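Local coordinates for Di-haem cytochrome c peroxidase family protein (Burkholderia thailandensis E264, PDB 6NX0) that probably acts as a peroxidase that passes electrons through two c-type hemes, and displays an atypically stable bis-Fe(IV) state, at residues Arg145-Ser150 against His154-Asn159; Arg203-Leu206 against Asp210-Asn213; Ala393-Asn398 against Ala405-Gly410; Met432-Arg435 against Pro440-Thr443. One frame throughout, in Å; residues are numbered along the deposited sequence.

Contact 1: residues Arg145-Ser150 against His154-Asn159; sequences RVPQGS and HFSRRN. With HEC (heme c), chain B.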
# COMPACT_ATOMS: atom_id res chain seq x y z
N ARG A 145 3.53 9.36 13.37
CA ARG A 145 2.56 9.45 12.28
C ARG A 145 2.47 8.16 11.47
O ARG A 145 2.18 8.17 10.27
CB ARG A 145 2.89 10.64 11.37
CG ARG A 145 3.05 11.94 12.18
CD ARG A 145 3.21 13.17 11.28
NE ARG A 145 4.37 13.11 10.39
CZ ARG A 145 5.61 13.46 10.73
NH1 ARG A 145 5.88 13.89 11.96
NH2 ARG A 145 6.59 13.40 9.85
N VAL A 146 2.71 7.04 12.14
CA VAL A 146 2.39 5.71 11.63
C VAL A 146 1.68 4.97 12.75
O VAL A 146 1.72 5.43 13.90
CB VAL A 146 3.66 4.96 11.16
CG1 VAL A 146 4.39 5.74 10.11
CG2 VAL A 146 4.58 4.65 12.33
N PRO A 147 1.03 3.85 12.46
CA PRO A 147 0.17 3.22 13.48
C PRO A 147 0.92 2.84 14.74
O PRO A 147 2.03 2.29 14.69
CB PRO A 147 -0.37 1.98 12.77
CG PRO A 147 -0.40 2.38 11.31
CD PRO A 147 0.82 3.25 11.13
N GLN A 148 0.27 3.07 15.87
CA GLN A 148 0.70 2.50 17.14
C GLN A 148 0.28 1.04 17.24
O GLN A 148 -0.82 0.65 16.83
CB GLN A 148 0.09 3.28 18.31
CG GLN A 148 0.57 2.85 19.69
CD GLN A 148 -0.10 3.60 20.81
OE1 GLN A 148 -0.66 4.68 20.62
NE2 GLN A 148 -0.06 3.02 22.00
N GLY A 149 1.17 0.22 17.79
CA GLY A 149 0.88 -1.18 18.04
C GLY A 149 0.13 -1.40 19.34
O GLY A 149 -0.50 -0.50 19.89
N SER A 150 0.20 -2.64 19.80
CA SER A 150 -0.64 -3.09 20.91
C SER A 150 -0.22 -2.54 22.26
O SER A 150 -0.96 -2.74 23.23
CB SER A 150 -0.61 -4.62 20.99
OG SER A 150 0.67 -5.04 21.40
N HIS A 154 5.13 1.48 21.21
CA HIS A 154 5.45 0.61 20.10
C HIS A 154 4.66 1.06 18.88
O HIS A 154 3.45 1.29 18.97
CB HIS A 154 5.14 -0.85 20.44
CG HIS A 154 6.07 -1.39 21.47
ND1 HIS A 154 7.20 -2.11 21.15
CD2 HIS A 154 6.09 -1.23 22.82
CE1 HIS A 154 7.85 -2.42 22.26
NE2 HIS A 154 7.20 -1.91 23.28
N PHE A 155 5.36 1.21 17.76
CA PHE A 155 4.74 1.66 16.51
C PHE A 155 5.20 0.79 15.35
O PHE A 155 6.29 0.21 15.38
CB PHE A 155 5.08 3.13 16.21
CG PHE A 155 4.69 4.08 17.31
CD1 PHE A 155 5.55 4.33 18.36
CD2 PHE A 155 3.45 4.70 17.30
CE1 PHE A 155 5.18 5.19 19.37
CE2 PHE A 155 3.08 5.56 18.31
CZ PHE A 155 3.95 5.79 19.36
N SER A 156 4.34 0.70 14.34
CA SER A 156 4.71 0.11 13.06
C SER A 156 5.98 0.73 12.52
O SER A 156 6.30 1.89 12.80
CB SER A 156 3.56 0.31 12.06
OG SER A 156 2.40 -0.42 12.45
N ARG A 157 6.71 -0.03 11.69
CA ARG A 157 7.92 0.48 11.05
C ARG A 157 7.60 1.32 9.81
O ARG A 157 8.47 2.08 9.35
CB ARG A 157 8.85 -0.67 10.66
CG ARG A 157 9.46 -1.37 11.89
CD ARG A 157 10.28 -2.62 11.53
NE ARG A 157 9.66 -3.48 10.51
CZ ARG A 157 8.86 -4.52 10.75
NH1 ARG A 157 8.38 -5.23 9.73
NH2 ARG A 157 8.52 -4.84 11.99
N ARG A 158 6.39 1.20 9.28
CA ARG A 158 5.91 1.91 8.12
C ARG A 158 4.48 2.36 8.37
O ARG A 158 3.83 1.91 9.31
CB ARG A 158 5.95 1.05 6.85
CG ARG A 158 7.35 0.65 6.41
CD ARG A 158 7.37 -0.09 5.06
NE ARG A 158 8.73 -0.41 4.65
CZ ARG A 158 9.12 -1.60 4.21
NH1 ARG A 158 8.23 -2.58 4.04
NH2 ARG A 158 10.40 -1.79 3.90
N ASN A 159 4.00 3.24 7.50
CA ASN A 159 2.60 3.61 7.49
C ASN A 159 1.77 2.46 6.92
O ASN A 159 2.27 1.64 6.14
CB ASN A 159 2.39 4.87 6.64
CG ASN A 159 1.05 5.52 6.88
OD1 ASN A 159 0.40 5.33 7.91
ND2 ASN A 159 0.64 6.36 5.92
FE HEC B . -2.01 -4.42 8.28
CHA HEC B . -0.09 -3.74 5.48
CHB HEC B . -3.71 -6.78 6.52
CHC HEC B . -3.21 -5.77 11.21
CHD HEC B . -0.18 -2.16 10.12
NA HEC B . -1.97 -5.05 6.35
C1A HEC B . -1.09 -4.67 5.36
C2A HEC B . -1.43 -5.37 4.15
C3A HEC B . -2.50 -6.13 4.42
C4A HEC B . -2.80 -6.02 5.82
CMA HEC B . -3.17 -7.13 3.48
CAA HEC B . -0.67 -5.25 2.81
CBA HEC B . -1.35 -4.23 1.92
CGA HEC B . -0.58 -3.94 0.65
O1A HEC B . -1.19 -3.24 -0.21
O2A HEC B . 0.64 -4.28 0.58
NB HEC B . -3.20 -5.98 8.79
C1B HEC B . -3.79 -6.86 7.89
C2B HEC B . -4.55 -7.82 8.64
C3B HEC B . -4.33 -7.62 9.95
C4B HEC B . -3.51 -6.43 10.06
CMB HEC B . -5.38 -8.94 8.00
CAB HEC B . -4.93 -8.36 11.16
CBB HEC B . -4.38 -9.81 11.20
NC HEC B . -1.76 -4.03 10.26
C1C HEC B . -2.40 -4.68 11.31
C2C HEC B . -2.20 -3.88 12.49
C3C HEC B . -1.39 -2.85 12.21
C4C HEC B . -1.07 -2.95 10.80
CMC HEC B . -2.91 -4.13 13.83
CAC HEC B . -1.18 -1.58 13.05
CBC HEC B . -0.38 -1.87 14.33
ND HEC B . -0.48 -3.16 7.86
C1D HEC B . 0.11 -2.28 8.79
C2D HEC B . 1.21 -1.62 8.14
C3D HEC B . 1.28 -2.15 6.75
C4D HEC B . 0.21 -3.09 6.63
CMD HEC B . 2.19 -0.67 8.80
CAD HEC B . 2.32 -1.79 5.67
CBD HEC B . 3.61 -2.46 6.08
CGD HEC B . 4.63 -2.54 4.95
O1D HEC B . 4.33 -2.04 3.84
O2D HEC B . 5.75 -3.03 5.25
O HOH W 1 -0.28 -5.74 8.55
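Gln-148 and Phe-155 form the non-hydrogen-bonded pair of a single antiparallel beta bridge, which pins a loop between helix 138-142 and strand 173-175 against the substituents of a heme c. Two backbone bonds flank the pair. Ser-156 N donates a hydrogen bond to Pro-147 O at 2.8 Å, nearly in line with the carbonyl bond (171° at O). Gly-149 N meets His-154 O at 2.8 Å from above the carbonyl plane.

Van der Waals contacts surround this bridge. The Phe-155 ring lies oblique to Gln-148, CD2 coming 3.5 Å from Gln-148 CA, while Pro-147 O sits at the ring edge. Gln-148 CG points anti to its own N (chi1 -175°), which carries the extended chain across Phe-155 at a slant, CB and CG beside CE2, and takes OE1 to Ser-137 OG. Val-146 spreads its branches over the other segment, CG2 reaching Ser-156 O at 3.3 Å and CG1 Asn-159 N at 3.6 Å.

Heme contacts come from both segments. Pro-147 CB approaches the heme carbon CAC at 3.7 Å. Arg-158, also salt-bridged to Asp-192 and Asp-345, extends away from the bridge, and its NH1 donates to heme propionate O2D at 2.8 Å, with 146° at the hydrogen.

Contact 2: residues Arg203-Leu206 against Asp210-Asn213; sequences RGPL and DEMN. With HEC (heme c), chain B.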
# COMPACT_ATOMS: atom_id res chain seq x y z
N ARG A 203 0.97 -13.08 8.73
CA ARG A 203 2.03 -13.43 9.67
C ARG A 203 2.73 -12.18 10.19
O ARG A 203 3.20 -12.16 11.34
CB ARG A 203 3.04 -14.34 8.98
CG ARG A 203 2.44 -15.63 8.48
CD ARG A 203 3.48 -16.45 7.72
NE ARG A 203 3.14 -17.87 7.69
CZ ARG A 203 3.43 -18.73 8.66
NH1 ARG A 203 4.08 -18.32 9.75
NH2 ARG A 203 3.07 -19.99 8.55
N GLY A 204 2.88 -11.16 9.36
CA GLY A 204 3.53 -9.94 9.77
C GLY A 204 2.91 -9.30 10.99
O GLY A 204 3.51 -9.28 12.07
N PRO A 205 1.70 -8.75 10.85
CA PRO A 205 1.09 -8.06 11.99
C PRO A 205 0.86 -8.95 13.20
O PRO A 205 1.01 -8.49 14.33
CB PRO A 205 -0.24 -7.53 11.42
CG PRO A 205 -0.48 -8.32 10.17
CD PRO A 205 0.89 -8.57 9.62
N LEU A 206 0.51 -10.23 12.99
CA LEU A 206 0.19 -11.09 14.13
C LEU A 206 1.38 -11.26 15.06
O LEU A 206 1.21 -11.30 16.28
CB LEU A 206 -0.31 -12.45 13.65
CG LEU A 206 -1.74 -12.50 13.12
CD1 LEU A 206 -1.98 -13.85 12.46
CD2 LEU A 206 -2.78 -12.23 14.21
N ASP A 210 6.00 -4.95 17.49
CA ASP A 210 5.62 -3.54 17.36
C ASP A 210 4.20 -3.39 16.85
O ASP A 210 3.69 -2.26 16.80
CB ASP A 210 6.60 -2.82 16.43
CG ASP A 210 8.00 -2.65 17.04
OD1 ASP A 210 8.09 -2.54 18.27
OD2 ASP A 210 8.98 -2.66 16.27
N GLU A 211 3.54 -4.49 16.49
CA GLU A 211 2.15 -4.46 16.04
C GLU A 211 1.28 -5.29 16.98
O GLU A 211 1.08 -4.87 18.12
CB GLU A 211 2.06 -4.90 14.57
CG GLU A 211 2.91 -3.93 13.69
CD GLU A 211 2.66 -4.05 12.19
OE1 GLU A 211 2.25 -5.11 11.73
OE2 GLU A 211 2.90 -3.07 11.45
N MET A 212 0.76 -6.45 16.57
CA MET A 212 -0.16 -7.17 17.46
C MET A 212 0.55 -7.98 18.53
O MET A 212 -0.08 -8.32 19.53
CB MET A 212 -1.07 -8.07 16.64
CG MET A 212 -1.80 -7.30 15.53
SD MET A 212 -2.88 -8.23 14.46
CE MET A 212 -4.35 -8.40 15.48
N ASN A 213 1.84 -8.31 18.35
CA ASN A 213 2.70 -8.81 19.44
C ASN A 213 2.26 -10.15 20.03
O ASN A 213 2.47 -10.43 21.21
CB ASN A 213 2.78 -7.76 20.54
CG ASN A 213 3.79 -8.10 21.60
OD1 ASN A 213 4.88 -8.58 21.31
ND2 ASN A 213 3.42 -7.83 22.84
FE HEC B . -2.01 -4.42 8.28
CHA HEC B . -0.09 -3.74 5.48
CHB HEC B . -3.71 -6.78 6.52
CHC HEC B . -3.21 -5.77 11.21
CHD HEC B . -0.18 -2.16 10.12
NA HEC B . -1.97 -5.05 6.35
C1A HEC B . -1.09 -4.67 5.36
C2A HEC B . -1.43 -5.37 4.15
C3A HEC B . -2.50 -6.13 4.42
C4A HEC B . -2.80 -6.02 5.82
CMA HEC B . -3.17 -7.13 3.48
CAA HEC B . -0.67 -5.25 2.81
CBA HEC B . -1.35 -4.23 1.92
CGA HEC B . -0.58 -3.94 0.65
O1A HEC B . -1.19 -3.24 -0.21
O2A HEC B . 0.64 -4.28 0.58
NB HEC B . -3.20 -5.98 8.79
C1B HEC B . -3.79 -6.86 7.89
C2B HEC B . -4.55 -7.82 8.64
C3B HEC B . -4.33 -7.62 9.95
C4B HEC B . -3.51 -6.43 10.06
CMB HEC B . -5.38 -8.94 8.00
CAB HEC B . -4.93 -8.36 11.16
CBB HEC B . -4.38 -9.81 11.20
NC HEC B . -1.76 -4.03 10.26
C1C HEC B . -2.40 -4.68 11.31
C2C HEC B . -2.20 -3.88 12.49
C3C HEC B . -1.39 -2.85 12.21
C4C HEC B . -1.07 -2.95 10.80
CMC HEC B . -2.91 -4.13 13.83
CAC HEC B . -1.18 -1.58 13.05
CBC HEC B . -0.38 -1.87 14.33
ND HEC B . -0.48 -3.16 7.86
C1D HEC B . 0.11 -2.28 8.79
C2D HEC B . 1.21 -1.62 8.14
C3D HEC B . 1.28 -2.15 6.75
C4D HEC B . 0.21 -3.09 6.63
CMD HEC B . 2.19 -0.67 8.80
CAD HEC B . 2.32 -1.79 5.67
CBD HEC B . 3.61 -2.46 6.08
CGD HEC B . 4.63 -2.54 4.95
O1D HEC B . 4.33 -2.04 3.84
O2D HEC B . 5.75 -3.03 5.25
O HOH W 1 -0.28 -5.74 8.55
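Pro-205 and Glu-211 meet above the heme, where carboxylate atom OE1 lies 3.2 Å from Pro-205 CA. Pro-205 belongs to the short helix 203-207, and the chain returns through a loop that places Glu-211 and Met-212 beside it. The backbones are joined by Met-212 N, which donates to Pro-205 O at 3.0 Å, tilted 16° from the carbonyl plane.

Two side-chain conformations shape the contact. Glu-211 has CG beside its backbone N (chi1 -60°) and is extended beyond it, a reach that carries the carboxylate over the porphyrin rim. There OE2 stands 3.5 Å from the heme meso carbon CHD and is hydrogen-bonded to Ser-156, which helps fix the rotation of the group. Met-212 also starts with CG opposite its carbonyl carbon, and this first torsion brings CG past Pro-205 O at 3.3 Å. A straight chi2 then carries SD to 4.0 Å from Leu-206 CD2, and the bend at chi3 (79°) turns only CE. The Leu-206 and Met-212 side chains lie side by side and point the same way, towards the apolar heme edge near CBB and CAB. The Pro-205 ring leans over the porphyrin, CG 3.6 Å from C4B.

The iron carries a water at 2.2 Å from FE, on the side of the heme faced by the proline and the glutamate. A proline and a glutamate arranged over the heme whose iron has a water rather than a second protein side chain as ligand are characteristic of the distal pocket of bacterial diheme peroxidases and MauG, consistent with this being the peroxide-reacting site.

Contact 3: residues Ala393-Asn398 against Ala405-Gly410; sequences AVAFYN and ARWYHG. With HEC (heme c), chain C.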
# COMPACT_ATOMS: atom_id res chain seq x y z
N ALA A 393 2.38 15.96 -0.27
CA ALA A 393 2.79 14.76 -1.01
C ALA A 393 2.86 15.03 -2.50
O ALA A 393 3.78 14.54 -3.17
CB ALA A 393 1.83 13.61 -0.73
N VAL A 394 1.91 15.80 -3.03
CA VAL A 394 1.92 16.13 -4.45
C VAL A 394 3.01 17.16 -4.76
O VAL A 394 3.75 17.02 -5.75
CB VAL A 394 0.52 16.64 -4.87
CG1 VAL A 394 0.52 17.14 -6.32
CG2 VAL A 394 -0.54 15.57 -4.66
N ALA A 395 3.11 18.20 -3.94
CA ALA A 395 4.10 19.25 -4.16
C ALA A 395 5.53 18.71 -4.13
O ALA A 395 6.41 19.23 -4.82
CB ALA A 395 3.94 20.35 -3.11
N PHE A 396 5.77 17.64 -3.36
CA PHE A 396 7.09 17.03 -3.30
C PHE A 396 7.60 16.69 -4.69
O PHE A 396 8.78 16.90 -5.00
CB PHE A 396 7.01 15.77 -2.42
CG PHE A 396 8.21 14.87 -2.51
CD1 PHE A 396 9.38 15.18 -1.84
CD2 PHE A 396 8.16 13.70 -3.28
CE1 PHE A 396 10.48 14.35 -1.93
CE2 PHE A 396 9.28 12.88 -3.36
CZ PHE A 396 10.41 13.21 -2.69
N TYR A 397 6.75 16.13 -5.54
CA TYR A 397 7.17 15.76 -6.89
C TYR A 397 7.64 16.96 -7.67
O TYR A 397 8.57 16.85 -8.48
CB TYR A 397 6.05 15.08 -7.64
CG TYR A 397 5.74 13.70 -7.14
CD1 TYR A 397 6.47 12.61 -7.58
CD2 TYR A 397 4.71 13.49 -6.23
CE1 TYR A 397 6.18 11.34 -7.13
CE2 TYR A 397 4.41 12.22 -5.78
CZ TYR A 397 5.16 11.15 -6.23
OH TYR A 397 4.88 9.89 -5.81
N ASN A 398 7.01 18.11 -7.45
CA ASN A 398 7.31 19.26 -8.29
C ASN A 398 8.67 19.89 -7.97
O ASN A 398 9.34 20.39 -8.89
CB ASN A 398 6.20 20.30 -8.15
CG ASN A 398 6.21 21.31 -9.26
OD1 ASN A 398 6.52 20.99 -10.41
ND2 ASN A 398 5.86 22.56 -8.91
N ALA A 405 16.64 21.38 -0.60
CA ALA A 405 16.76 21.82 0.79
C ALA A 405 15.40 21.98 1.45
O ALA A 405 15.29 21.79 2.67
CB ALA A 405 17.54 23.13 0.88
N ARG A 406 14.36 22.33 0.68
CA ARG A 406 13.02 22.50 1.23
C ARG A 406 12.48 21.18 1.78
O ARG A 406 11.75 21.17 2.77
CB ARG A 406 12.08 23.04 0.15
CG ARG A 406 10.56 23.03 0.45
CD ARG A 406 9.76 23.53 -0.77
NE ARG A 406 8.31 23.35 -0.65
CZ ARG A 406 7.42 23.69 -1.59
NH1 ARG A 406 7.82 24.23 -2.74
NH2 ARG A 406 6.12 23.49 -1.39
N TRP A 407 12.85 20.07 1.14
CA TRP A 407 12.26 18.78 1.45
C TRP A 407 13.14 17.95 2.36
O TRP A 407 12.61 17.19 3.19
CB TRP A 407 11.99 18.01 0.15
CG TRP A 407 11.01 18.75 -0.69
CD1 TRP A 407 11.27 19.53 -1.78
CD2 TRP A 407 9.60 18.85 -0.46
NE1 TRP A 407 10.12 20.10 -2.24
CE2 TRP A 407 9.08 19.70 -1.46
CE3 TRP A 407 8.73 18.30 0.48
CZ2 TRP A 407 7.73 20.01 -1.54
CZ3 TRP A 407 7.38 18.60 0.38
CH2 TRP A 407 6.89 19.44 -0.62
N TYR A 408 14.46 18.07 2.24
CA TYR A 408 15.38 17.18 2.94
C TYR A 408 16.04 17.89 4.12
O TYR A 408 17.22 17.70 4.40
CB TYR A 408 16.41 16.63 1.97
CG TYR A 408 15.77 15.80 0.86
CD1 TYR A 408 14.97 14.69 1.16
CD2 TYR A 408 15.96 16.14 -0.47
CE1 TYR A 408 14.36 13.94 0.15
CE2 TYR A 408 15.37 15.40 -1.48
CZ TYR A 408 14.58 14.29 -1.17
OH TYR A 408 14.00 13.57 -2.16
N HIS A 409 15.23 18.67 4.84
CA HIS A 409 15.64 19.28 6.10
C HIS A 409 16.96 20.02 5.92
O HIS A 409 17.89 19.91 6.72
CB HIS A 409 15.70 18.21 7.20
CG HIS A 409 14.46 17.37 7.29
ND1 HIS A 409 14.39 16.08 6.82
CD2 HIS A 409 13.22 17.65 7.77
CE1 HIS A 409 13.18 15.59 7.01
NE2 HIS A 409 12.45 16.53 7.59
N GLY A 410 17.04 20.78 4.82
CA GLY A 410 18.18 21.63 4.53
C GLY A 410 19.30 21.02 3.70
O GLY A 410 20.20 21.76 3.28
FE HEC C . 3.49 8.82 -6.69
CHA HEC C . 3.41 7.59 -3.50
CHB HEC C . 0.95 11.01 -5.92
CHC HEC C . 4.00 10.50 -9.64
CHD HEC C . 5.74 6.44 -7.64
NA HEC C . 2.36 9.18 -5.05
C1A HEC C . 2.47 8.51 -3.84
C2A HEC C . 1.56 9.14 -2.92
C3A HEC C . 0.82 10.01 -3.62
C4A HEC C . 1.31 10.06 -4.97
CMA HEC C . -0.22 10.99 -3.07
CAA HEC C . 1.32 8.69 -1.46
CBA HEC C . 0.24 7.63 -1.39
CGA HEC C . 0.01 7.03 -0.02
O1A HEC C . -0.77 6.03 0.02
O2A HEC C . 0.77 7.32 0.95
NB HEC C . 2.64 10.40 -7.62
C1B HEC C . 1.56 11.14 -7.14
C2B HEC C . 1.25 12.17 -8.11
C3B HEC C . 2.12 12.10 -9.11
C4B HEC C . 2.98 10.95 -8.84
CMB HEC C . 0.05 13.15 -7.98
CAB HEC C . 2.30 13.04 -10.33
CBB HEC C . 2.61 14.48 -9.85
NC HEC C . 4.59 8.49 -8.35
C1C HEC C . 4.71 9.35 -9.43
C2C HEC C . 5.66 8.78 -10.33
C3C HEC C . 6.08 7.61 -9.83
C4C HEC C . 5.43 7.42 -8.55
CMC HEC C . 6.00 9.45 -11.69
CAC HEC C . 6.90 6.53 -10.55
CBC HEC C . 8.29 7.11 -10.87
ND HEC C . 4.36 7.27 -5.75
C1D HEC C . 5.29 6.41 -6.34
C2D HEC C . 5.86 5.60 -5.32
C3D HEC C . 5.23 6.00 -4.04
C4D HEC C . 4.26 7.01 -4.38
CMD HEC C . 6.93 4.52 -5.47
CAD HEC C . 5.54 5.44 -2.64
CBD HEC C . 6.73 6.20 -2.09
CGD HEC C . 6.87 5.99 -0.60
O1D HEC C . 5.93 5.43 0.02
O2D HEC C . 7.84 6.54 -0.03
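Phe-396 and Trp-407 make the dense part of this contact by two different approaches to the indole. The backbone CA of Phe-396 stands over the six-membered ring, 3.7 Å from its centroid and 18° off the normal, a CH-pi contact. The Phe-396 ring then turns its edge to the five-membered ring in a T-shaped stack with planes at 89°, Phe-396 CD1 lying 3.9 Å from Trp-407 CD2. CG of Phe-396 sits anti to the backbone N (chi1 167°), which swings the phenyl along the helix flank towards the indole. Ala-395 extends this patch, its CB 4.0 Å from Trp-407 CH2. Tyr-408, also buried, touches at the ring edge of Phe-396, its OH 3.6 Å from CE1, while that hydroxyl bonds to Ala-328 O. Trp-407 NE1 is hydrogen-bonded to Thr-399 OG1, at the end of helix 390-399.

Helix 390-399 carries the axial ligand of a cytochrome c-like domain. Tyr-397, next to Phe-396 but facing away from Trp-407, coordinates iron through OH at 2.0 Å, with His-305 as the other axial ligand. The Trp-407 side thus backs the helix whose opposite flank meets the heme, and Val-394 packs on helix 444-455.

Contacts thin out towards solvent at Arg-406. On this exposed flank the side chain is extended; its CG lies near the rim of the indole face opposite Phe-396 CA, and NH2 only grazes Ala-395 CB at 4.2 Å.

Contact 4: residues Met432-Arg435 against Pro440-Thr443; sequences MNRR and PAMT. With NO3 (nitrate ion), chain F.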
# COMPACT_ATOMS: atom_id res chain seq x y z
N MET A 432 10.65 14.91 -11.64
CA MET A 432 11.78 14.81 -10.71
C MET A 432 13.13 14.89 -11.42
O MET A 432 14.15 14.40 -10.88
CB MET A 432 11.68 13.51 -9.92
CG MET A 432 10.36 13.32 -9.14
SD MET A 432 10.11 11.62 -8.47
CE MET A 432 10.92 10.59 -9.67
N ASN A 433 13.18 15.50 -12.61
CA ASN A 433 14.36 15.47 -13.47
C ASN A 433 14.86 16.88 -13.82
O ASN A 433 15.51 17.07 -14.85
CB ASN A 433 14.07 14.69 -14.76
CG ASN A 433 12.89 15.25 -15.55
OD1 ASN A 433 12.20 16.16 -15.10
ND2 ASN A 433 12.64 14.68 -16.72
N ARG A 434 14.57 17.86 -12.97
CA ARG A 434 14.94 19.25 -13.20
C ARG A 434 15.91 19.72 -12.13
O ARG A 434 15.56 19.75 -10.94
CB ARG A 434 13.71 20.14 -13.22
CG ARG A 434 12.74 19.71 -14.28
CD ARG A 434 11.68 20.75 -14.48
NE ARG A 434 10.90 20.44 -15.67
CZ ARG A 434 10.43 21.36 -16.51
NH1 ARG A 434 10.67 22.65 -16.31
NH2 ARG A 434 9.72 20.97 -17.54
N ARG A 435 17.10 20.11 -12.55
CA ARG A 435 18.13 20.48 -11.62
C ARG A 435 17.80 21.82 -10.97
O ARG A 435 17.02 22.61 -11.51
CB ARG A 435 19.48 20.57 -12.33
CG ARG A 435 19.83 19.31 -13.10
CD ARG A 435 21.28 19.30 -13.65
NE ARG A 435 21.46 18.12 -14.49
CZ ARG A 435 21.86 16.93 -14.04
NH1 ARG A 435 22.18 16.74 -12.76
NH2 ARG A 435 21.96 15.91 -14.90
N PRO A 440 10.52 24.53 -11.97
CA PRO A 440 9.81 23.26 -11.85
C PRO A 440 8.83 23.05 -12.99
O PRO A 440 8.40 23.99 -13.68
CB PRO A 440 9.08 23.38 -10.50
CG PRO A 440 9.01 24.82 -10.23
CD PRO A 440 10.22 25.43 -10.85
N ALA A 441 8.46 21.78 -13.19
CA ALA A 441 7.57 21.41 -14.28
C ALA A 441 6.18 22.05 -14.16
O ALA A 441 5.54 22.31 -15.18
CB ALA A 441 7.42 19.89 -14.37
N MET A 442 5.70 22.27 -12.93
CA MET A 442 4.33 22.70 -12.67
C MET A 442 4.30 23.97 -11.83
O MET A 442 5.23 24.29 -11.10
CB MET A 442 3.56 21.59 -11.96
CG MET A 442 3.25 20.45 -12.86
SD MET A 442 2.31 19.16 -12.07
CE MET A 442 3.54 18.45 -11.00
N THR A 443 3.16 24.69 -11.91
CA THR A 443 2.91 25.82 -11.04
C THR A 443 2.20 25.36 -9.77
O THR A 443 1.71 24.24 -9.68
CB THR A 443 2.03 26.84 -11.73
OG1 THR A 443 0.77 26.21 -11.98
CG2 THR A 443 2.64 27.28 -13.06
N NO3 F . 21.98 17.29 -18.18
O1 NO3 F . 22.25 17.51 -19.40
O2 NO3 F . 22.17 16.14 -17.68
O3 NO3 F . 21.53 18.22 -17.45
O HOH W 2 8.44 24.29 -16.72
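Arg-434 lays one face of its guanidinium over Ala-441, with CA of Ala-441 3.6 Å above the plane and centred on it. CD lies 3.6 Å from Ala-441 N, and NE 3.8 Å from Ala-441 CB, making this a contact of a flat cation against backbone and a methyl. The side chain leaves with CG beside its backbone N (chi1 -59°) and stays extended to NE, the course that brings the guanidinium face-on over Ala-441.

The polar end is held from elsewhere: NH1 donates to Pro-439 O, just before the second segment. Water 2 adds a bridge, accepting a weak bond from Arg-434 NH1 at 2.8 Å and donating to Pro-440 O at 3.1 Å. Arg-434 NH1 and Pro-440 O themselves are 3.7 Å apart, so the water links them.

Both segments belong to the surface loop that leads from helix 404-407 to helix 444-455 of the cytochrome c-like domain. Thr-443 is the N-cap of the latter helix: its side chain caps a backbone N, and its own N bonds to Asp-446 OD2, consistent with a capping box. Pro-440 packs against helix 390-399 through Asn-398 and Thr-399.

Arg-435 does not touch segment 440-443; it grips a nitrate, probably from the crystallisation liquor, edge-on in its own plane: NE donates to O3 at 3.0 Å and NH2 to O2 at 2.8 Å.

Contacts 1 and 2 share one heme c and lie 10 Å apart, centre to centre. The Ser-156 OG to Glu-211 OE2 bond (2.9 Å) means that contact 1 probably helps hold the carboxylate of contact 2 near the porphyrin rim, on the water side of the iron; Ser-150 N to Glu-211 O (2.9 Å) adds a backbone link. Contact 3 carries the tyrosine ligand of the other heme, and contact 4 lies behind it, the Ala-441 side chain about 9 Å from the heme. Asn-398 ND2 bonds to Met-442 O at 2.9 Å, and Met-432 SD packs 3.9 Å from Tyr-397 CD1. Contacts 2 and 4 are centred about 40 Å apart, the two heme FE atoms 20.7 Å.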